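Local coordinates for putative molybdenum cofactor biosynthesis protein (Corynebacterium diphtheriae, PDB 2G2C) that probably takes part in molybdenum cofactor biosynthesis, through a domain of the MoCF_biosynth family that is predicted to bind molybdopterin, at residues Val51-Asp56 with Ala83-Pro88; His96-Gly101 with Arg121-Val126; Glu100-Gln105 with Ala151-Val156. All blocks are in the same frame, centred on the assembly; numbering follows the deposited sequence.

Interaction 1 of 3, residues Val51-Asp56 with Ala83-Pro88; sequences VPEGYD and AKNQTP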
loop_
_atom_site.group_PDB
_atom_site.type_symbol
_atom_site.label_atom_id
_atom_site.label_comp_id
_atom_site.label_asym_id
_atom_site.label_seq_id
_atom_site.Cartn_x
_atom_site.Cartn_y
_atom_site.Cartn_z
ATOM N N VAL A 51 -10.014 -5.435 5.400
ATOM C CA VAL A 51 -10.449 -6.730 4.853
ATOM C C VAL A 51 -9.787 -7.846 5.660
ATOM O O VAL A 51 -8.706 -7.657 6.220
ATOM C CB VAL A 51 -10.077 -6.835 3.311
ATOM C CG1 VAL A 51 -10.808 -5.752 2.522
ATOM C CG2 VAL A 51 -8.554 -6.790 3.078
ATOM N N PRO A 52 -10.433 -9.021 5.703
ATOM C CA PRO A 52 -9.778 -10.182 6.269
ATOM C C PRO A 52 -8.535 -10.544 5.429
ATOM O O PRO A 52 -8.407 -10.147 4.253
ATOM C CB PRO A 52 -10.812 -11.314 6.104
ATOM C CG PRO A 52 -12.106 -10.626 5.848
ATOM C CD PRO A 52 -11.792 -9.303 5.206
ATOM N N GLU A 53 -7.660 -11.346 6.021
ATOM C CA GLU A 53 -6.500 -11.840 5.283
ATOM C C GLU A 53 -6.891 -12.733 4.126
ATOM O O GLU A 53 -7.908 -13.422 4.172
ATOM C CB GLU A 53 -5.590 -12.629 6.215
ATOM C CG GLU A 53 -5.086 -11.743 7.276
ATOM C CD GLU A 53 -3.599 -11.659 7.310
ATOM O OE1 GLU A 53 -2.981 -11.804 6.210
ATOM O OE2 GLU A 53 -3.070 -11.439 8.431
ATOM N N GLY A 54 -6.062 -12.761 3.095
ATOM C CA GLY A 54 -6.233 -13.737 2.026
ATOM C C GLY A 54 -5.919 -13.127 0.669
ATOM O O GLY A 54 -5.838 -11.905 0.524
ATOM N N TYR A 55 -5.814 -13.978 -0.347
ATOM C CA TYR A 55 -5.588 -13.537 -1.700
ATOM C C TYR A 55 -6.851 -12.850 -2.257
ATOM O O TYR A 55 -6.796 -11.702 -2.761
ATOM C CB TYR A 55 -5.220 -14.741 -2.538
ATOM C CG TYR A 55 -4.774 -14.408 -3.936
ATOM C CD1 TYR A 55 -3.401 -14.257 -4.240
ATOM C CD2 TYR A 55 -5.709 -14.283 -4.976
ATOM C CE1 TYR A 55 -2.977 -13.984 -5.533
ATOM C CE2 TYR A 55 -5.307 -14.017 -6.275
ATOM C CZ TYR A 55 -3.928 -13.876 -6.562
ATOM O OH TYR A 55 -3.529 -13.604 -7.863
ATOM N N ASP A 56 -7.991 -13.536 -2.190
ATOM C CA ASP A 56 -9.179 -13.006 -2.843
ATOM C C ASP A 56 -9.646 -11.673 -2.255
ATOM O O ASP A 56 -10.065 -10.776 -2.986
ATOM C CB ASP A 56 -10.289 -14.041 -2.791
ATOM C CG ASP A 56 -9.830 -15.412 -3.299
ATOM O OD1 ASP A 56 -10.044 -15.689 -4.504
ATOM O OD2 ASP A 56 -9.245 -16.182 -2.504
ATOM N N ALA A 83 -0.185 -19.162 5.711
ATOM C CA ALA A 83 -0.914 -19.437 4.484
ATOM C C ALA A 83 -1.815 -18.263 4.065
ATOM O O ALA A 83 -1.906 -17.964 2.869
ATOM C CB ALA A 83 -1.731 -20.730 4.603
ATOM N N LYS A 84 -2.504 -17.633 5.031
ATOM C CA LYS A 84 -3.458 -16.567 4.706
ATOM C C LYS A 84 -2.799 -15.221 4.404
ATOM O O LYS A 84 -3.478 -14.291 3.948
ATOM C CB LYS A 84 -4.406 -16.353 5.892
ATOM C CG LYS A 84 -3.719 -15.850 7.204
ATOM C CD LYS A 84 -4.737 -15.753 8.373
ATOM C CE LYS A 84 -4.118 -15.105 9.608
ATOM N NZ LYS A 84 -5.150 -14.805 10.636
ATOM N N ASN A 85 -1.483 -15.130 4.658
ATOM C CA ASN A 85 -0.749 -13.889 4.392
ATOM C C ASN A 85 -0.410 -13.821 2.910
ATOM O O ASN A 85 0.653 -14.297 2.466
ATOM C CB ASN A 85 0.570 -13.848 5.178
ATOM C CG ASN A 85 0.380 -13.746 6.648
ATOM O OD1 ASN A 85 -0.639 -13.263 7.145
ATOM N ND2 ASN A 85 1.389 -14.172 7.358
ATOM N N GLN A 86 -1.328 -13.249 2.136
ATOM C CA GLN A 86 -1.221 -13.276 0.669
ATOM C C GLN A 86 -1.250 -11.843 0.084
ATOM O O GLN A 86 -1.494 -11.658 -1.113
ATOM C CB GLN A 86 -2.355 -14.110 0.086
ATOM C CG GLN A 86 -2.323 -15.586 0.410
ATOM C CD GLN A 86 -1.175 -16.324 -0.245
ATOM O OE1 GLN A 86 -0.491 -17.170 0.399
ATOM N NE2 GLN A 86 -0.902 -15.971 -1.499
ATOM N N THR A 87 -0.975 -10.835 0.919
ATOM C CA THR A 87 -0.985 -9.481 0.363
ATOM C C THR A 87 0.029 -9.296 -0.776
ATOM O O THR A 87 -0.325 -8.751 -1.805
ATOM C CB THR A 87 -0.798 -8.431 1.445
ATOM O OG1 THR A 87 -1.847 -8.625 2.402
ATOM C CG2 THR A 87 -0.802 -7.018 0.863
ATOM N N PRO A 88 1.279 -9.751 -0.592
ATOM C CA PRO A 88 2.271 -9.557 -1.674
ATOM C C PRO A 88 1.823 -10.288 -2.965
ATOM O O PRO A 88 1.997 -9.742 -4.069
ATOM C CB PRO A 88 3.569 -10.147 -1.088
ATOM C CG PRO A 88 3.324 -10.031 0.416
ATOM C CD PRO A 88 1.886 -10.449 0.562
HETATM O O HOH W 1 -3.454 -11.387 3.157
#
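E53 and K84 cross obliquely, and their aliphatic parts do the touching: CB of E53 lies 3.9 Å from CG of K84. The lysine takes the crowded first rotamer, CG between its backbone N and carbonyl carbon (chi1 64°), and then runs extended beyond CG, so that four methylenes slide past the glutamate before NZ emerges. The ammonium goes to D15, with which it forms a salt bridge; E53 OE2 stays 4.5 Å from K84 NZ, a separation at which some electrostatic attraction is likely, though beyond a salt bridge. A bend at chi2 instead turns the E53 carboxylate alongside N85. These two side chains point the same way, their flat ends 29° from coplanar.

Between the segments sits water 1, gripped from four sides. It accepts from G54 N at 2.9 Å and from Q86 N at 3.0 Å, and donates to E53 OE1 at 3.1 Å and to T87 OG1. Both glycine and glutamine are N-caps, of helices 55-67 and 87-92, so this one water ties together the starts of two helices beside the mixed sheet of the probable molybdopterin-binding domain. The N85 side chain is about 6 Å from a bound sodium ion.

G54 suits its post because its backbone torsions would jam a CB against the preceding carbonyl oxygen; its CA also makes a CA-H...O contact of 3.4 Å with K84 O. Next to it, the Y55 side chain starts with CG anti to the backbone N and crosses Q86 obliquely, ring and amide planes 44° apart. The methylenes carry this approach, Y55 CB meeting Q86 CB at 3.9 Å, while the ring reaches on toward S93 at the exposed surface.

Interaction 2 of 3, residues His96-Gly101 with Arg121-Val126; sequences HTRCEG and RGIVGV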
loop_
_atom_site.group_PDB
_atom_site.type_symbol
_atom_site.label_atom_id
_atom_site.label_comp_id
_atom_site.label_asym_id
_atom_site.label_seq_id
_atom_site.Cartn_x
_atom_site.Cartn_y
_atom_site.Cartn_z
ATOM N N HIS A 96 2.852 -3.995 -13.034
ATOM C CA HIS A 96 3.476 -3.900 -14.348
ATOM C C HIS A 96 4.995 -3.850 -14.181
ATOM O O HIS A 96 5.727 -4.546 -14.884
ATOM C CB HIS A 96 2.950 -2.630 -15.058
ATOM C CG HIS A 96 3.575 -2.357 -16.399
ATOM N ND1 HIS A 96 4.885 -1.945 -16.540
ATOM C CD2 HIS A 96 3.037 -2.332 -17.649
ATOM C CE1 HIS A 96 5.154 -1.765 -17.828
ATOM N NE2 HIS A 96 4.047 -2.002 -18.522
ATOM N N THR A 97 5.450 -2.974 -13.275
ATOM C CA THR A 97 6.877 -2.794 -13.015
ATOM C C THR A 97 7.087 -2.683 -11.518
ATOM O O THR A 97 6.442 -1.861 -10.850
ATOM C CB THR A 97 7.388 -1.474 -13.670
ATOM O OG1 THR A 97 7.192 -1.517 -15.097
ATOM C CG2 THR A 97 8.866 -1.197 -13.353
ATOM N N ARG A 98 7.960 -3.537 -11.006
ATOM C CA ARG A 98 8.302 -3.514 -9.589
ATOM C C ARG A 98 9.312 -2.416 -9.305
ATOM O O ARG A 98 10.081 -1.993 -10.206
ATOM C CB ARG A 98 8.914 -4.858 -9.199
ATOM C CG ARG A 98 7.911 -5.940 -9.077
ATOM C CD ARG A 98 7.291 -5.964 -7.663
ATOM N NE ARG A 98 8.284 -6.325 -6.653
ATOM C CZ ARG A 98 8.730 -7.560 -6.423
ATOM N NH1 ARG A 98 8.287 -8.602 -7.147
ATOM N NH2 ARG A 98 9.623 -7.770 -5.462
ATOM N N CYS A 99 9.290 -1.915 -8.067
ATOM C CA CYS A 99 10.290 -0.948 -7.619
ATOM C C CYS A 99 11.132 -1.609 -6.539
ATOM O O CYS A 99 10.999 -1.296 -5.344
ATOM C CB CYS A 99 9.613 0.309 -7.066
ATOM S SG CYS A 99 8.571 1.153 -8.254
ATOM N N GLU A 100 11.953 -2.564 -6.962
ATOM C CA GLU A 100 12.688 -3.397 -5.989
ATOM C C GLU A 100 13.727 -2.623 -5.187
ATOM O O GLU A 100 13.984 -2.974 -4.035
ATOM C CB GLU A 100 13.303 -4.627 -6.663
ATOM C CG GLU A 100 12.194 -5.489 -7.209
ATOM C CD GLU A 100 12.659 -6.776 -7.789
ATOM O OE1 GLU A 100 13.483 -7.476 -7.136
ATOM O OE2 GLU A 100 12.152 -7.080 -8.899
ATOM N N GLY A 101 14.264 -1.553 -5.785
ATOM C CA GLY A 101 15.178 -0.616 -5.097
ATOM C C GLY A 101 14.469 -0.022 -3.885
ATOM O O GLY A 101 15.039 0.084 -2.810
ATOM N N ARG A 121 7.343 -9.554 3.198
ATOM C CA ARG A 121 7.503 -9.875 1.810
ATOM C C ARG A 121 6.784 -8.798 1.015
ATOM O O ARG A 121 6.519 -8.986 -0.163
ATOM C CB ARG A 121 6.877 -11.215 1.586
ATOM C CG ARG A 121 7.501 -12.275 2.488
ATOM C CD ARG A 121 6.943 -13.641 2.160
ATOM N NE ARG A 121 5.485 -13.631 2.338
ATOM C CZ ARG A 121 4.606 -13.709 1.343
ATOM N NH1 ARG A 121 5.023 -13.777 0.073
ATOM N NH2 ARG A 121 3.297 -13.684 1.632
ATOM N N GLY A 122 6.456 -7.671 1.664
ATOM C CA GLY A 122 5.671 -6.624 0.996
ATOM C C GLY A 122 6.382 -6.095 -0.220
ATOM O O GLY A 122 7.608 -5.911 -0.175
ATOM N N ILE A 123 5.622 -5.866 -1.311
ATOM C CA ILE A 123 6.224 -5.322 -2.522
ATOM C C ILE A 123 5.805 -3.871 -2.786
ATOM O O ILE A 123 4.872 -3.347 -2.162
ATOM C CB ILE A 123 6.007 -6.245 -3.761
ATOM C CG1 ILE A 123 4.522 -6.362 -4.055
ATOM C CG2 ILE A 123 6.677 -7.598 -3.496
ATOM C CD1 ILE A 123 4.245 -7.064 -5.389
ATOM N N VAL A 124 6.516 -3.244 -3.728
ATOM C CA VAL A 124 6.191 -1.903 -4.217
ATOM C C VAL A 124 6.239 -1.967 -5.721
ATOM O O VAL A 124 7.171 -2.524 -6.287
ATOM C CB VAL A 124 7.220 -0.820 -3.763
ATOM C CG1 VAL A 124 6.840 0.562 -4.295
ATOM C CG2 VAL A 124 7.299 -0.800 -2.212
ATOM N N GLY A 125 5.248 -1.383 -6.383
ATOM C CA GLY A 125 5.323 -1.384 -7.848
ATOM C C GLY A 125 4.289 -0.498 -8.458
ATOM O O GLY A 125 3.408 0.011 -7.730
ATOM N N VAL A 126 4.336 -0.358 -9.792
ATOM C CA VAL A 126 3.286 0.443 -10.468
ATOM C C VAL A 126 2.486 -0.428 -11.421
ATOM O O VAL A 126 2.977 -1.465 -11.868
ATOM C CB VAL A 126 3.896 1.648 -11.266
ATOM C CG1 VAL A 126 4.552 2.655 -10.341
ATOM C CG2 VAL A 126 4.928 1.190 -12.285
#
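V126 has the most surface buried here, and both its backbone and its side chain take part. Its carbonyl oxygen takes two N-H groups in the carbonyl plane, H96 N at 2.8 Å and T97 N at 3.2 Å, while V126 N donates to T97 O at 2.8 Å, nearly along the C=O axis. On the same face of the sheet the branched valine lays CG2 against T97 CB at 3.9 Å.

R98 points to the other face. Bent at chi2 and chi3, its chain folds back so that the guanidinium lies over I123, NH2 being 3.5 Å from the methyl CG2; the carboxylate carbon of E100 lies over the opposite face. NE forms a salt bridge with E103, whose OE2 probably also accepts from V124 N. Across from R98, G125 comes within 4.1 Å, CA to CA; a CB on it would clash with T97 O.

C99, N-cap of helix 100-109, sends its N-H to V124 O at 2.8 Å, a straight bond whose donor stands 35° above the carbonyl plane. Its small side chain packs with CB on V124 CG1 at 3.9 Å.

Two residues, H96 and T97, thus face the single V126: a classic beta bulge, in the antiparallel pairing that joins edge strand 97-98 to strand 124-126 in the mixed beta sheet of this alpha/beta fold.

Interaction 3 of 3, residues Glu100-Gln105 with Ala151-Val156; sequences EGLEQQ and AVISPV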
loop_
_atom_site.group_PDB
_atom_site.type_symbol
_atom_site.label_atom_id
_atom_site.label_comp_id
_atom_site.label_asym_id
_atom_site.label_seq_id
_atom_site.Cartn_x
_atom_site.Cartn_y
_atom_site.Cartn_z
ATOM N N GLU A 100 11.953 -2.564 -6.962
ATOM C CA GLU A 100 12.688 -3.397 -5.989
ATOM C C GLU A 100 13.727 -2.623 -5.187
ATOM O O GLU A 100 13.984 -2.974 -4.035
ATOM C CB GLU A 100 13.303 -4.627 -6.663
ATOM C CG GLU A 100 12.194 -5.489 -7.209
ATOM C CD GLU A 100 12.659 -6.776 -7.789
ATOM O OE1 GLU A 100 13.483 -7.476 -7.136
ATOM O OE2 GLU A 100 12.152 -7.080 -8.899
ATOM N N GLY A 101 14.264 -1.553 -5.785
ATOM C CA GLY A 101 15.178 -0.616 -5.097
ATOM C C GLY A 101 14.469 -0.022 -3.885
ATOM O O GLY A 101 15.039 0.084 -2.810
ATOM N N LEU A 102 13.215 0.406 -4.055
ATOM C CA LEU A 102 12.486 0.977 -2.921
ATOM C C LEU A 102 12.241 -0.080 -1.829
ATOM O O LEU A 102 12.397 0.206 -0.628
ATOM C CB LEU A 102 11.171 1.603 -3.381
ATOM C CG LEU A 102 11.285 2.810 -4.340
ATOM C CD1 LEU A 102 9.904 3.374 -4.774
ATOM C CD2 LEU A 102 12.138 3.899 -3.751
ATOM N N GLU A 103 11.838 -1.296 -2.222
ATOM C CA GLU A 103 11.740 -2.385 -1.261
ATOM C C GLU A 103 13.034 -2.569 -0.480
ATOM O O GLU A 103 13.026 -2.792 0.724
ATOM C CB GLU A 103 11.435 -3.720 -1.970
ATOM C CG GLU A 103 10.128 -3.619 -2.761
ATOM C CD GLU A 103 9.822 -4.816 -3.621
ATOM O OE1 GLU A 103 10.516 -5.849 -3.480
ATOM O OE2 GLU A 103 8.872 -4.700 -4.439
ATOM N N GLN A 104 14.137 -2.555 -1.205
ATOM C CA GLN A 104 15.447 -2.739 -0.597
ATOM C C GLN A 104 15.774 -1.599 0.365
ATOM O O GLN A 104 16.326 -1.856 1.458
ATOM C CB GLN A 104 16.514 -2.912 -1.692
ATOM C CG GLN A 104 16.303 -4.242 -2.414
ATOM C CD GLN A 104 17.226 -4.401 -3.581
ATOM O OE1 GLN A 104 18.304 -3.794 -3.608
ATOM N NE2 GLN A 104 16.834 -5.245 -4.546
ATOM N N GLN A 105 15.435 -0.360 -0.011
ATOM C CA GLN A 105 15.696 0.804 0.849
ATOM C C GLN A 105 14.866 0.734 2.125
ATOM O O GLN A 105 15.329 1.115 3.189
ATOM C CB GLN A 105 15.404 2.118 0.111
ATOM C CG GLN A 105 16.418 2.454 -0.953
ATOM C CD GLN A 105 16.364 3.905 -1.406
ATOM O OE1 GLN A 105 17.412 4.539 -1.644
ATOM N NE2 GLN A 105 15.146 4.447 -1.539
ATOM N N ALA A 151 8.808 6.456 5.396
ATOM C CA ALA A 151 10.041 7.244 5.325
ATOM C C ALA A 151 10.763 7.085 4.014
ATOM O O ALA A 151 11.438 8.006 3.544
ATOM C CB ALA A 151 10.980 6.871 6.484
ATOM N N VAL A 152 10.669 5.891 3.436
ATOM C CA VAL A 152 11.315 5.659 2.137
ATOM C C VAL A 152 10.450 6.118 0.965
ATOM O O VAL A 152 10.942 6.718 -0.008
ATOM C CB VAL A 152 11.698 4.189 1.983
ATOM C CG1 VAL A 152 12.135 3.884 0.519
ATOM C CG2 VAL A 152 12.798 3.818 3.019
ATOM N N ILE A 153 9.158 5.811 1.029
ATOM C CA ILE A 153 8.281 6.121 -0.115
ATOM C C ILE A 153 7.992 7.599 -0.239
ATOM O O ILE A 153 7.974 8.151 -1.336
ATOM C CB ILE A 153 6.926 5.359 0.029
ATOM C CG1 ILE A 153 7.203 3.851 -0.000
ATOM C CG2 ILE A 153 5.865 5.824 -1.043
ATOM C CD1 ILE A 153 7.746 3.329 -1.294
ATOM N N SER A 154 7.723 8.263 0.890
ATOM C CA SER A 154 7.272 9.668 0.833
ATOM C C SER A 154 8.156 10.566 -0.027
ATOM O O SER A 154 7.654 11.303 -0.889
ATOM C CB SER A 154 7.180 10.243 2.257
ATOM O OG SER A 154 6.651 11.548 2.196
ATOM N N PRO A 155 9.485 10.528 0.207
ATOM C CA PRO A 155 10.306 11.460 -0.558
ATOM C C PRO A 155 10.322 11.178 -2.065
ATOM O O PRO A 155 10.664 12.070 -2.836
ATOM C CB PRO A 155 11.723 11.257 0.029
ATOM C CG PRO A 155 11.485 10.568 1.347
ATOM C CD PRO A 155 10.280 9.742 1.169
ATOM N N VAL A 156 9.959 9.969 -2.471
ATOM C CA VAL A 156 10.069 9.666 -3.905
ATOM C C VAL A 156 8.738 9.722 -4.648
ATOM O O VAL A 156 8.703 9.598 -5.866
ATOM C CB VAL A 156 10.843 8.356 -4.175
ATOM C CG1 VAL A 156 12.270 8.464 -3.640
ATOM C CG2 VAL A 156 10.123 7.175 -3.573
HETATM O O HOH W 2 13.591 6.889 -0.839
#
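Helix 100-109 and the segment on helix 143-153 come closest at Q105 and V152, whose CA atoms are 6.7 Å apart. Within the second segment, V156 N bonds back to I153 O at 2.9 Å; V152 and V156 point toward the other helix, and I153 reaches it with CD1.

L102 enters among them. With CG anti to the carbonyl carbon and chi2 at 179°, its two methyls fork toward the partner: CD2 meets V156 CG2 tip to tip at 3.9 Å, and CD1 touches I153 CD1 at 4.1 Å, those two chains crossing at about a right angle. A leucine suits this place because its branched end can serve both neighbours at once. In the alpha/beta fold this joins the helix that follows edge strand 97-98 to the one that follows strand 135-139.

Farther along, V152 crosses Q105 obliquely. Its CG1 sits 3.7 Å from Q105 CB, while CG2 faces the glutamine's backbone carbonyl. Extended beyond CG, the Q105 chain touches the valine with CB and with the amide nitrogen at its end, and carries the amide to the solvent side, where water 2 donates to V152 O at 2.8 Å and accepts a weak bond from Q105 NE2.

How the interactions relate
Interaction 1 is a surface contact at the starts of two helices, whereas interactions 2 and 3 are partly buried and lie on the same side of the chain's centre, their own centres about 10 Å apart. Interactions 2 and 3 share E100 and G101 and both use helix 100-109, whose E103 bridges the two contacts. Chemistry follows place: a bound water and polar side chains in interaction 1, backbone bonds along the strand pairing in interaction 2, methyl packing of helix 100-109 on residues 152-156 in interaction 3. Interactions 1 and 2 touch where P88 packs near R121 and I123, while 1 and 3 remain about 8 Å apart at their nearest atoms.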